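Side-chain contacts in post-proline cleaving enzyme (Rickettsia typhi, PDB 4HVT), which probably cleaves short peptides after proline residues, as a serine-type endopeptidase of the prolyl oligopeptidase family: residues 296-301 / 360-365; 327-332 / 336-341; 342-345 / 349-352; 376-379 / 384-387; 410-415 / 430-435. One frame throughout, in Å; residues are numbered along the deposited sequence.

Interaction 1: 296-301 / 360-365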
# COMPACT_ATOMS: atom_id res chain seq x y z
N GLY A 296 6.95 5.88 -15.33
CA GLY A 296 6.71 7.29 -15.57
C GLY A 296 7.14 7.71 -16.96
O GLY A 296 7.64 6.89 -17.76
N SER A 297 7.10 9.02 -17.20
CA SER A 297 7.49 9.63 -18.50
C SER A 297 7.96 11.06 -18.28
O SER A 297 7.73 11.66 -17.26
CB SER A 297 6.33 9.65 -19.44
OG SER A 297 5.29 10.49 -18.98
N PHE A 298 8.58 11.58 -19.33
CA PHE A 298 8.97 12.96 -19.43
C PHE A 298 9.02 13.27 -20.91
O PHE A 298 9.74 12.60 -21.68
CB PHE A 298 10.34 13.17 -18.83
CG PHE A 298 10.77 14.63 -18.81
CD1 PHE A 298 10.05 15.55 -18.06
CD2 PHE A 298 11.84 15.08 -19.58
CE1 PHE A 298 10.44 16.89 -18.05
CE2 PHE A 298 12.23 16.43 -19.57
CZ PHE A 298 11.54 17.32 -18.79
N LYS A 299 8.30 14.30 -21.32
CA LYS A 299 8.14 14.60 -22.75
C LYS A 299 7.71 13.30 -23.44
O LYS A 299 6.84 12.61 -22.94
CB LYS A 299 9.41 15.25 -23.35
CG LYS A 299 9.96 16.38 -22.52
CD LYS A 299 9.06 17.49 -22.40
CE LYS A 299 9.90 18.80 -22.27
NZ LYS A 299 8.94 19.91 -22.17
N GLU A 300 8.33 12.95 -24.55
CA GLU A 300 7.94 11.74 -25.30
C GLU A 300 8.73 10.48 -24.89
O GLU A 300 8.63 9.46 -25.54
CB GLU A 300 8.14 12.01 -26.82
CG GLU A 300 7.13 13.03 -27.32
CD GLU A 300 7.19 13.30 -28.80
OE1 GLU A 300 7.85 12.53 -29.53
OE2 GLU A 300 6.57 14.33 -29.25
N TYR A 301 9.43 10.51 -23.75
CA TYR A 301 10.24 9.39 -23.27
C TYR A 301 9.55 8.68 -22.10
O TYR A 301 8.89 9.38 -21.31
CB TYR A 301 11.62 9.88 -22.85
CG TYR A 301 12.42 10.31 -24.05
CD1 TYR A 301 12.17 11.53 -24.68
CD2 TYR A 301 13.35 9.47 -24.63
CE1 TYR A 301 12.82 11.90 -25.81
CE2 TYR A 301 14.03 9.85 -25.76
CZ TYR A 301 13.74 11.05 -26.36
OH TYR A 301 14.36 11.43 -27.53
N ASP A 360 9.86 20.64 -16.06
CA ASP A 360 11.18 20.69 -16.64
C ASP A 360 12.23 19.83 -15.90
O ASP A 360 13.39 19.89 -16.23
CB ASP A 360 11.63 22.14 -16.75
CG ASP A 360 11.78 22.80 -15.43
OD1 ASP A 360 11.57 22.17 -14.39
OD2 ASP A 360 12.10 24.01 -15.45
N ARG A 361 11.80 18.97 -14.97
CA ARG A 361 12.75 18.08 -14.30
C ARG A 361 12.15 16.69 -14.07
O ARG A 361 10.94 16.56 -13.84
CB ARG A 361 13.13 18.67 -12.90
CG ARG A 361 13.96 19.93 -13.03
CD ARG A 361 15.38 19.63 -13.46
NE ARG A 361 16.23 20.80 -13.42
CZ ARG A 361 16.34 21.68 -14.42
NH1 ARG A 361 15.59 21.56 -15.54
NH2 ARG A 361 17.17 22.74 -14.33
N VAL A 362 13.02 15.70 -14.06
CA VAL A 362 12.69 14.35 -13.63
C VAL A 362 13.43 14.12 -12.31
O VAL A 362 14.61 14.43 -12.21
CB VAL A 362 13.21 13.36 -14.63
CG1 VAL A 362 12.88 11.95 -14.18
CG2 VAL A 362 12.65 13.70 -16.03
N PHE A 363 12.72 13.63 -11.30
CA PHE A 363 13.27 13.25 -10.02
C PHE A 363 13.38 11.73 -9.95
O PHE A 363 12.39 11.02 -10.23
CB PHE A 363 12.30 13.67 -8.90
CG PHE A 363 12.31 15.15 -8.61
CD1 PHE A 363 11.82 16.09 -9.53
CD2 PHE A 363 12.70 15.59 -7.38
CE1 PHE A 363 11.78 17.44 -9.21
CE2 PHE A 363 12.70 16.94 -7.09
CZ PHE A 363 12.23 17.85 -7.95
N LEU A 364 14.57 11.25 -9.64
CA LEU A 364 14.84 9.86 -9.50
C LEU A 364 15.15 9.64 -8.04
O LEU A 364 16.19 10.07 -7.54
CB LEU A 364 16.04 9.45 -10.35
CG LEU A 364 16.67 8.07 -10.08
CD1 LEU A 364 15.67 6.93 -10.25
CD2 LEU A 364 17.95 7.87 -10.80
N ALA A 365 14.24 8.94 -7.39
CA ALA A 365 14.35 8.61 -5.99
C ALA A 365 14.77 7.16 -5.86
O ALA A 365 14.20 6.25 -6.49
CB ALA A 365 13.05 8.88 -5.28
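Phe298 and Val362 meet where two neighbouring antiparallel sheets of the N-terminal beta-propeller come side by side, the first residue ending strand 293-298 and the second beginning strand 362-368. The tight part of the contact is a CH-pi interaction. Val362 lays its CG2 methyl over one face of the phenyl ring, 3.9 Å from the ring centroid and 27° off the normal. The methyl is shifted toward the CB end of the ring, and its closest atom there is Phe298 CG, at 3.5 Å. Phe298 carries its CG anti to the backbone N (chi1 -175°), a torsion that swings the ring across to the other sheet. On the opposite face, Lys299 CG of the same turn lies near the rim, so the ring is sandwiched between aliphatic groups. That turn, a type II' from Phe298 to Tyr301, is closed by Phe298 N to Tyr301 O and by Tyr301 N to Phe298 O.

The far end of the ring is held more loosely. Phe298 CZ comes obliquely to within 3.9 Å of Asp360 C, and Phe298 CE1 lies 4.0 Å from Arg361 N, both backbone atoms of a partly exposed corner. The polar groups of this corner turn elsewhere: Asp360 OD2 is hydrogen-bonded to His430, and the carbonyl O of Asp360 takes a bond from Thr378 OG1. Arg361 folds back on the same carbonyl, its NH1 standing 2.8 Å from Asp360 O, with the oxygen in the guanidinium plane but the nitrogen well above the carbonyl plane.

Interaction 2: 327-332 / 336-341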
# COMPACT_ATOMS: atom_id res chain seq x y z
N PHE A 327 8.90 6.78 -26.68
CA PHE A 327 7.72 5.85 -26.63
C PHE A 327 7.55 5.05 -27.92
O PHE A 327 7.13 3.93 -27.85
CB PHE A 327 6.40 6.57 -26.28
CG PHE A 327 5.80 7.34 -27.45
CD1 PHE A 327 6.18 8.64 -27.74
CD2 PHE A 327 4.85 6.75 -28.23
CE1 PHE A 327 5.67 9.34 -28.82
CE2 PHE A 327 4.32 7.43 -29.31
CZ PHE A 327 4.72 8.70 -29.62
N THR A 328 7.97 5.59 -29.05
CA THR A 328 7.84 4.90 -30.36
C THR A 328 8.71 3.63 -30.38
O THR A 328 8.34 2.66 -31.03
CB THR A 328 8.19 5.76 -31.56
OG1 THR A 328 9.55 6.22 -31.45
CG2 THR A 328 7.21 6.91 -31.63
N ASP A 329 9.81 3.62 -29.65
CA ASP A 329 10.68 2.45 -29.60
C ASP A 329 10.04 1.32 -28.80
O ASP A 329 10.48 0.18 -28.92
CB ASP A 329 12.06 2.75 -29.05
CG ASP A 329 13.02 3.31 -30.09
OD1 ASP A 329 12.75 3.25 -31.31
OD2 ASP A 329 14.07 3.77 -29.65
N LEU A 330 8.99 1.59 -28.04
CA LEU A 330 8.27 0.50 -27.37
C LEU A 330 7.69 -0.53 -28.32
O LEU A 330 7.55 -1.67 -27.95
CB LEU A 330 7.12 1.02 -26.55
CG LEU A 330 7.48 1.81 -25.30
CD1 LEU A 330 6.26 2.49 -24.69
CD2 LEU A 330 8.16 0.95 -24.28
N LEU A 331 7.36 -0.09 -29.52
CA LEU A 331 6.71 -0.95 -30.54
C LEU A 331 7.67 -1.66 -31.44
O LEU A 331 7.23 -2.43 -32.34
CB LEU A 331 5.72 -0.06 -31.31
CG LEU A 331 4.66 0.62 -30.44
CD1 LEU A 331 3.65 1.40 -31.29
CD2 LEU A 331 3.97 -0.40 -29.56
N LYS A 332 8.97 -1.44 -31.27
CA LYS A 332 9.98 -1.88 -32.22
C LYS A 332 10.72 -3.09 -31.70
O LYS A 332 10.80 -3.35 -30.47
CB LYS A 332 11.00 -0.75 -32.50
CG LYS A 332 10.37 0.50 -33.07
CD LYS A 332 11.38 1.40 -33.76
CE LYS A 332 10.71 2.66 -34.29
NZ LYS A 332 11.47 3.26 -35.41
N ASP A 336 15.57 -2.51 -34.05
CA ASP A 336 15.11 -1.18 -34.41
C ASP A 336 15.07 -0.18 -33.19
O ASP A 336 14.74 0.99 -33.44
CB ASP A 336 13.74 -1.27 -35.14
CG ASP A 336 13.80 -2.01 -36.54
OD1 ASP A 336 14.86 -2.05 -37.17
OD2 ASP A 336 12.76 -2.54 -37.03
N LYS A 337 15.41 -0.58 -31.94
CA LYS A 337 15.35 0.32 -30.66
C LYS A 337 16.49 1.35 -30.28
O LYS A 337 17.11 1.35 -29.11
CB LYS A 337 15.19 -0.46 -29.40
CG LYS A 337 13.80 -0.96 -29.08
CD LYS A 337 13.86 -1.69 -27.75
CE LYS A 337 12.49 -1.70 -27.12
NZ LYS A 337 11.51 -2.50 -27.91
N THR A 338 16.60 2.31 -31.14
CA THR A 338 17.77 3.15 -31.15
C THR A 338 17.89 4.11 -29.96
O THR A 338 18.98 4.58 -29.69
CB THR A 338 17.77 3.97 -32.45
OG1 THR A 338 16.67 4.88 -32.44
CG2 THR A 338 17.67 3.08 -33.70
N SER A 339 16.81 4.40 -29.24
CA SER A 339 16.83 5.43 -28.20
C SER A 339 17.10 4.92 -26.78
O SER A 339 17.08 5.73 -25.83
CB SER A 339 15.52 6.23 -28.17
OG SER A 339 14.46 5.42 -27.76
N LEU A 340 17.29 3.63 -26.58
CA LEU A 340 17.29 3.14 -25.21
C LEU A 340 18.55 3.58 -24.49
O LEU A 340 19.66 3.48 -25.03
CB LEU A 340 17.10 1.63 -25.18
CG LEU A 340 17.11 1.08 -23.76
CD1 LEU A 340 15.93 0.10 -23.63
CD2 LEU A 340 18.45 0.43 -23.43
N LYS A 341 18.39 4.11 -23.26
CA LYS A 341 19.48 4.56 -22.44
C LYS A 341 19.30 3.99 -21.05
O LYS A 341 18.20 3.83 -20.61
CB LYS A 341 19.49 6.06 -22.37
CG LYS A 341 19.67 6.73 -23.72
CD LYS A 341 21.10 6.56 -24.13
CE LYS A 341 21.47 7.36 -25.35
NZ LYS A 341 22.90 7.09 -25.56
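The backbone turns back on itself between segment 327-332, whose residues 327-330 have helical backbone angles, and segment 336-341, bringing the CA atoms of Asp329 and Lys337 to 5.2 Å at the first residue of a type I turn from Lys337 to Leu340. Two polar grips close this loop. Asp329 OD2 takes two bonds from Ser339: the backbone N, 2.8 Å from Asp329 OD2, meets the oxygen nearly end-on to its C-O bond, while Ser339 OG reaches Asp329 OD2 from the anti side, out of the carboxylate plane, at a short 2.5 Å. The second grip runs the other way. Lys337, bent at its last torsion (chi4 65°), turns its amine to the carbonyl groups at the end of the helical turn, where Lys337 NZ gives hydrogen bonds to Asp329 O at 3.0 Å and to Lys332 O at 2.8 Å. Asn287 O is a third acceptor, so this buried ammonium is ringed by carbonyl oxygens. Farther out, aliphatic Lys332 CD lies 3.8 Å from Asp336 CB, without a salt bridge between the charged ends. The loop links strands 322-326 and 341-344 of one propeller sheet, with Lys337 and Ser339 both touching Leu325 and Ser339 OG also bonded to His326 N.

Interaction 3: 342-345 / 349-352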
# COMPACT_ATOMS: atom_id res chain seq x y z
N ILE A 342 20.40 3.73 -20.35
CA ILE A 342 20.33 3.26 -18.97
C ILE A 342 20.53 4.43 -18.01
O ILE A 342 21.55 5.15 -18.08
CB ILE A 342 21.41 2.21 -18.70
CG1 ILE A 342 21.17 0.99 -19.60
CG2 ILE A 342 21.44 1.85 -17.26
CD1 ILE A 342 22.41 0.20 -19.84
N LEU A 343 19.56 4.66 -17.17
CA LEU A 343 19.61 5.80 -16.24
C LEU A 343 20.00 5.46 -14.82
O LEU A 343 20.39 6.37 -14.06
CB LEU A 343 18.31 6.54 -16.22
CG LEU A 343 18.07 7.16 -17.63
CD1 LEU A 343 16.85 8.01 -17.54
CD2 LEU A 343 19.27 7.93 -18.15
N PHE A 344 19.94 4.21 -14.46
CA PHE A 344 20.25 3.77 -13.09
C PHE A 344 20.71 2.34 -13.17
O PHE A 344 20.04 1.52 -13.75
CB PHE A 344 19.00 3.88 -12.22
CG PHE A 344 19.12 3.28 -10.84
CD1 PHE A 344 19.99 3.85 -9.90
CD2 PHE A 344 18.40 2.17 -10.46
CE1 PHE A 344 20.13 3.29 -8.63
CE2 PHE A 344 18.52 1.64 -9.16
CZ PHE A 344 19.38 2.20 -8.25
N THR A 345 21.85 2.07 -12.54
CA THR A 345 22.45 0.74 -12.51
C THR A 345 22.80 0.57 -11.04
O THR A 345 23.75 1.15 -10.58
CB THR A 345 23.75 0.66 -13.36
OG1 THR A 345 23.48 1.01 -14.75
CG2 THR A 345 24.37 -0.75 -13.28
N ASN A 349 24.09 -2.16 -2.58
CA ASN A 349 23.11 -1.81 -1.56
C ASN A 349 22.00 -0.86 -2.08
O ASN A 349 21.22 -0.34 -1.30
CB ASN A 349 23.80 -1.16 -0.39
CG ASN A 349 24.73 -2.11 0.33
OD1 ASN A 349 24.54 -3.33 0.27
ND2 ASN A 349 25.70 -1.54 1.03
N GLU A 350 21.97 -0.64 -3.38
CA GLU A 350 21.02 0.33 -3.97
C GLU A 350 19.78 -0.33 -4.53
O GLU A 350 19.82 -1.50 -5.02
CB GLU A 350 21.64 1.18 -5.09
CG GLU A 350 22.71 2.18 -4.62
CD GLU A 350 23.17 2.99 -5.81
OE1 GLU A 350 24.06 2.53 -6.56
OE2 GLU A 350 22.60 4.09 -6.03
N VAL A 351 18.69 0.42 -4.49
CA VAL A 351 17.45 -0.01 -5.14
C VAL A 351 16.68 1.22 -5.67
O VAL A 351 16.70 2.28 -5.07
CB VAL A 351 16.56 -0.85 -4.20
CG1 VAL A 351 15.97 0.01 -3.06
CG2 VAL A 351 15.42 -1.49 -4.96
N PHE A 352 16.02 1.04 -6.80
CA PHE A 352 15.08 2.01 -7.29
C PHE A 352 13.84 2.21 -6.42
O PHE A 352 13.24 1.25 -5.89
CB PHE A 352 14.64 1.59 -8.70
CG PHE A 352 13.58 2.47 -9.30
CD1 PHE A 352 13.92 3.67 -9.89
CD2 PHE A 352 12.24 2.09 -9.30
CE1 PHE A 352 12.93 4.48 -10.50
CE2 PHE A 352 11.27 2.86 -9.90
CZ PHE A 352 11.60 4.10 -10.46
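Phe344 pushes the outer end of its ring against the backbone of Val351 and Phe352, while one edge of the ring meets the carboxylate of Glu350. Its CG lies anti to the backbone N (chi1 171°), which points the ring out from the end of strand 341-344 toward the beginning of strand 350-357. The closest approach is to the peptide between the last two residues: Phe344 CE2 is 3.5 Å from Phe352 N, and Phe344 CZ is 3.9 Å from Val351 C. Both atoms approach the ring obliquely. Beside them, Phe344 CE2 also packs on Phe352 CB at 3.9 Å, but the ring of Phe352 itself leads away.

Glu350 makes the polar side of the contact. Its chain, extended through chi2, carries OE2 into the plane of the phenyl ring, where Glu350 OE2 stands 3.7 Å from Phe344 CE1. Carboxylate and ring are almost perpendicular, at 87°. An anionic oxygen at the positively polarised C-H rim of an aromatic ring is probably mildly attractive. The other oxygen, Glu350 OE1, is hydrogen-bonded to Thr347 OG1 in the connecting loop, which helps to fix the group.

The contact bridges two successive propeller sheets, whose strands 342-344 and 350-352 run at 116° to each other. Leu343 and Phe344 together face Leu322 as a classic beta bulge, Phe344 also touches Thr366 of strand 362-368, and the Phe352 ring fits among Leu305, Leu322 and Leu364.

Interaction 4: 376-379 / 384-387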
# COMPACT_ATOMS: atom_id res chain seq x y z
N THR A 376 18.01 14.93 -9.68
CA THR A 376 17.19 15.50 -10.73
C THR A 376 17.99 15.63 -12.01
O THR A 376 19.19 15.83 -12.01
CB THR A 376 16.55 16.88 -10.37
OG1 THR A 376 17.55 17.91 -10.29
CG2 THR A 376 15.78 16.82 -9.06
N PHE A 377 17.26 15.55 -13.14
CA PHE A 377 17.85 15.76 -14.47
C PHE A 377 16.76 16.15 -15.44
O PHE A 377 15.59 16.25 -15.05
CB PHE A 377 18.60 14.52 -15.03
CG PHE A 377 17.79 13.28 -15.01
CD1 PHE A 377 17.72 12.48 -13.85
CD2 PHE A 377 17.13 12.88 -16.14
CE1 PHE A 377 16.96 11.32 -13.85
CE2 PHE A 377 16.36 11.75 -16.14
CZ PHE A 377 16.29 10.94 -14.99
N THR A 378 17.17 16.50 -16.65
CA THR A 378 16.26 16.85 -17.70
C THR A 378 16.76 16.37 -19.06
O THR A 378 17.66 15.56 -19.13
CB THR A 378 15.97 18.36 -17.63
OG1 THR A 378 14.89 18.69 -18.53
CG2 THR A 378 17.21 19.18 -17.97
N LEU A 379 16.11 16.84 -20.12
CA LEU A 379 16.56 16.65 -21.49
C LEU A 379 17.06 17.94 -22.07
O LEU A 379 16.44 18.98 -21.89
CB LEU A 379 15.42 16.21 -22.39
CG LEU A 379 15.01 14.76 -22.43
CD1 LEU A 379 13.69 14.64 -23.23
CD2 LEU A 379 16.09 13.90 -23.10
N TRP A 384 19.80 13.04 -22.19
CA TRP A 384 19.65 13.17 -20.73
C TRP A 384 20.80 13.91 -20.09
O TRP A 384 21.96 13.58 -20.31
CB TRP A 384 19.51 11.78 -20.07
CG TRP A 384 18.32 11.04 -20.59
CD1 TRP A 384 18.33 9.94 -21.39
CD2 TRP A 384 16.94 11.37 -20.38
NE1 TRP A 384 17.03 9.56 -21.70
CE2 TRP A 384 16.16 10.43 -21.10
CE3 TRP A 384 16.28 12.40 -19.72
CZ2 TRP A 384 14.76 10.48 -21.11
CZ3 TRP A 384 14.88 12.39 -19.68
CH2 TRP A 384 14.15 11.44 -20.37
N THR A 385 20.48 14.92 -19.31
CA THR A 385 21.56 15.73 -18.70
C THR A 385 22.18 15.00 -17.51
O THR A 385 21.63 14.01 -16.99
CB THR A 385 21.03 17.09 -18.22
OG1 THR A 385 20.02 16.89 -17.23
CG2 THR A 385 20.50 17.88 -19.35
N LYS A 386 23.37 15.46 -17.11
CA LYS A 386 24.04 14.89 -15.96
C LYS A 386 23.20 15.21 -14.74
O LYS A 386 22.88 16.38 -14.52
CB LYS A 386 25.44 15.54 -15.76
CG LYS A 386 26.16 14.89 -14.60
CD LYS A 386 27.60 15.37 -14.48
CE LYS A 386 27.66 16.85 -14.19
NZ LYS A 386 28.62 17.08 -13.03
N PRO A 387 22.84 14.21 -13.95
CA PRO A 387 21.99 14.46 -12.77
C PRO A 387 22.65 15.35 -11.71
O PRO A 387 23.88 15.43 -11.65
CB PRO A 387 21.72 13.09 -12.24
CG PRO A 387 21.89 12.18 -13.42
CD PRO A 387 22.99 12.76 -14.22
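A beta hairpin at the edge of one propeller sheet joins the end of strand 371-380 to the chain returning through 383-384, with Leu379 and Trp384 as an antiparallel non-hydrogen-bonded pair. The next step along is irregular. Thr385 N gives a normal backbone bond to Thr378 O, 2.9 Å long, but the return bond goes to a side chain: Thr378 N points at Thr385 OG1, also at 2.9 Å and nearly straight (169°). The hydroxyl is placed there by a chi1 of 61°, between its own backbone N and carbonyl carbon. On the side of Leu379 and Trp384, Leu379 CD2 sits almost squarely over the six-membered ring of the Trp384 indole, 3.7 Å from its centroid. The same indole brings its CE3 close to the plane of the Phe377 ring, with Trp384 CE3 3.6 Å from Phe377 CE2 and the two ring planes at 87°. Past the threonines, Pro387 CA makes a CA-H...O contact with Thr376 O. Thr385 OG1 thus stands in for a main-chain carbonyl: the pairing with Thr378 is kept through a side chain as the returning strand departs from regular geometry, while the apolar contacts of Leu379 and Phe377 hold the indole.

Interaction 5: 410-415 / 430-435. With EDO (1,2-ethanediol), chain G.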
# COMPACT_ATOMS: atom_id res chain seq x y z
N ALA A 410 6.20 21.65 -7.04
CA ALA A 410 5.91 20.32 -6.49
C ALA A 410 6.05 20.40 -4.96
O ALA A 410 6.70 21.31 -4.46
CB ALA A 410 6.88 19.28 -7.05
N LEU A 411 5.44 19.46 -4.27
CA LEU A 411 5.58 19.33 -2.81
C LEU A 411 6.36 18.10 -2.46
O LEU A 411 6.03 16.98 -2.91
CB LEU A 411 4.25 19.34 -2.10
CG LEU A 411 3.47 20.67 -2.23
CD1 LEU A 411 2.05 20.52 -1.77
CD2 LEU A 411 4.18 21.81 -1.48
N ILE A 412 7.38 18.30 -1.64
CA ILE A 412 8.34 17.25 -1.26
C ILE A 412 8.15 17.02 0.23
O ILE A 412 8.00 18.00 0.97
CB ILE A 412 9.80 17.69 -1.58
CG1 ILE A 412 10.21 17.40 -3.07
CG2 ILE A 412 10.80 16.95 -0.74
CD1 ILE A 412 9.31 17.99 -4.05
N THR A 413 8.20 15.76 0.67
CA THR A 413 8.36 15.50 2.10
C THR A 413 9.71 14.87 2.38
O THR A 413 10.18 14.01 1.59
CB THR A 413 7.23 14.65 2.68
OG1 THR A 413 7.14 13.38 2.00
CG2 THR A 413 5.95 15.39 2.54
N ILE A 414 10.33 15.21 3.51
CA ILE A 414 11.52 14.51 4.01
C ILE A 414 11.26 14.29 5.51
O ILE A 414 10.73 15.18 6.22
CB ILE A 414 12.86 15.24 3.80
CG1 ILE A 414 13.01 15.79 2.37
CG2 ILE A 414 14.04 14.35 4.07
CD1 ILE A 414 14.16 16.72 2.13
N GLU A 415 11.63 13.11 5.97
CA GLU A 415 11.41 12.69 7.36
C GLU A 415 12.40 11.59 7.71
O GLU A 415 13.17 11.10 6.85
CB GLU A 415 10.00 12.09 7.52
CG GLU A 415 9.81 10.74 6.82
CD GLU A 415 8.35 10.46 6.64
OE1 GLU A 415 7.74 9.71 7.43
OE2 GLU A 415 7.74 11.03 5.69
N HIS A 430 14.40 25.79 -9.09
CA HIS A 430 14.99 24.49 -8.87
C HIS A 430 15.70 24.28 -7.56
O HIS A 430 16.83 23.83 -7.51
CB HIS A 430 15.86 24.09 -10.06
CG HIS A 430 15.13 24.18 -11.35
ND1 HIS A 430 15.56 24.99 -12.39
CD2 HIS A 430 13.97 23.61 -11.78
CE1 HIS A 430 14.71 24.88 -13.40
NE2 HIS A 430 13.75 24.05 -13.05
N GLU A 431 14.96 24.53 -6.49
CA GLU A 431 15.46 24.36 -5.12
C GLU A 431 14.28 24.13 -4.20
O GLU A 431 13.13 24.40 -4.57
CB GLU A 431 16.26 25.60 -4.69
CG GLU A 431 15.52 26.90 -4.87
CD GLU A 431 16.42 28.14 -4.81
OE1 GLU A 431 17.41 28.13 -4.06
OE2 GLU A 431 16.12 29.11 -5.51
N LEU A 432 14.56 23.52 -3.06
CA LEU A 432 13.60 23.27 -2.03
C LEU A 432 13.54 24.43 -1.07
O LEU A 432 14.59 24.95 -0.66
CB LEU A 432 13.95 22.01 -1.23
CG LEU A 432 13.79 20.63 -1.90
CD1 LEU A 432 14.25 19.57 -0.95
CD2 LEU A 432 12.37 20.41 -2.35
N LYS A 433 12.33 24.86 -0.78
CA LYS A 433 12.06 25.89 0.25
C LYS A 433 11.10 25.29 1.25
O LYS A 433 10.05 24.73 0.88
CB LYS A 433 11.42 27.13 -0.38
N ILE A 434 11.39 25.42 2.54
CA ILE A 434 10.44 24.89 3.51
C ILE A 434 9.09 25.58 3.34
O ILE A 434 9.04 26.82 3.28
CB ILE A 434 10.92 25.13 4.98
CG1 ILE A 434 12.12 24.25 5.28
CG2 ILE A 434 9.77 24.85 5.92
CD1 ILE A 434 13.01 24.72 6.39
N ILE A 435 7.98 24.81 3.29
CA ILE A 435 6.64 25.40 3.28
C ILE A 435 5.80 25.08 4.55
O ILE A 435 5.05 25.97 5.03
CB ILE A 435 5.89 25.12 1.97
CG1 ILE A 435 4.63 26.01 1.82
CG2 ILE A 435 5.51 23.65 1.80
CD1 ILE A 435 4.08 26.05 0.39
C1 EDO G . 3.55 12.07 4.27
O1 EDO G . 3.14 10.93 3.52
C2 EDO G . 4.70 11.75 5.21
O2 EDO G . 5.43 10.64 4.71
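Leu432 meets Ile412 and Ile414 across a single propeller sheet, reaching over strand 422-426, which runs between their strands. Of its two methyls, CD2 settles at the branch point of Ile412: Leu432 CD2 is 3.8 Å from Ile412 CB and equally far from Ile412 CG1, with CG2 only slightly more distant. The two side chains cross at about a right angle. Leu432 CD1 turns instead to the end of Ile414, 4.2 Å from Ile414 CD1. With its CG beside the backbone N (chi1 -71°), Leu432 presents one methyl to each isoleucine.

Leu411, one residue away from Ile412 in the alternating strand, works on the other face of the sheet. Its CD2 lies 4.0 Å from Ile435 CG2, again with the side chains roughly perpendicular. The contact is apolar throughout. Farther along the first strand, Glu415 OE2 accepts a 2.5 Å hydrogen bond from O2 of a 1,2-ethanediol, probably from the crystallisation liquor, while Glu415 OE1 is bonded to Phe496 N.

The axes of strands 410-415 and 432-435 are turned 79° from each other by the twist of the sheet, and strand 422-426 fills the interval between them: Tyr424 touches Ile414 and Leu432, and Ile423 touches Ile435. Strand 398-402 flanks the far side, where Ile412 packs on Phe399 and Met401, and Tyr105 of helix 102-105 lies against both Leu411 and Ile435.

How the interactions relate
All five contacts lie in the beta-propeller part of the chain, and none includes Ser566, Asp649 or His682 of the hydrolase part, which probably form the catalytic triad; in this family the propeller covers the active site. Interactions 1 and 4 are closest, with centres about 9 Å apart: Val362 N bonds to Phe377 O, and Phe298 CZ lies 3.6 Å from Thr378 OG1. Interaction 2 joins interaction 1 through the probable bond between Glu300 O and Phe327 N. Leu343 in interaction 3 packs on both Phe377 and Trp384 of interaction 4. Interaction 5, in the sheet that follows that of strands 350-357 and 362-368, has its centre about 18 Å from interaction 1 and 34 Å from interaction 2.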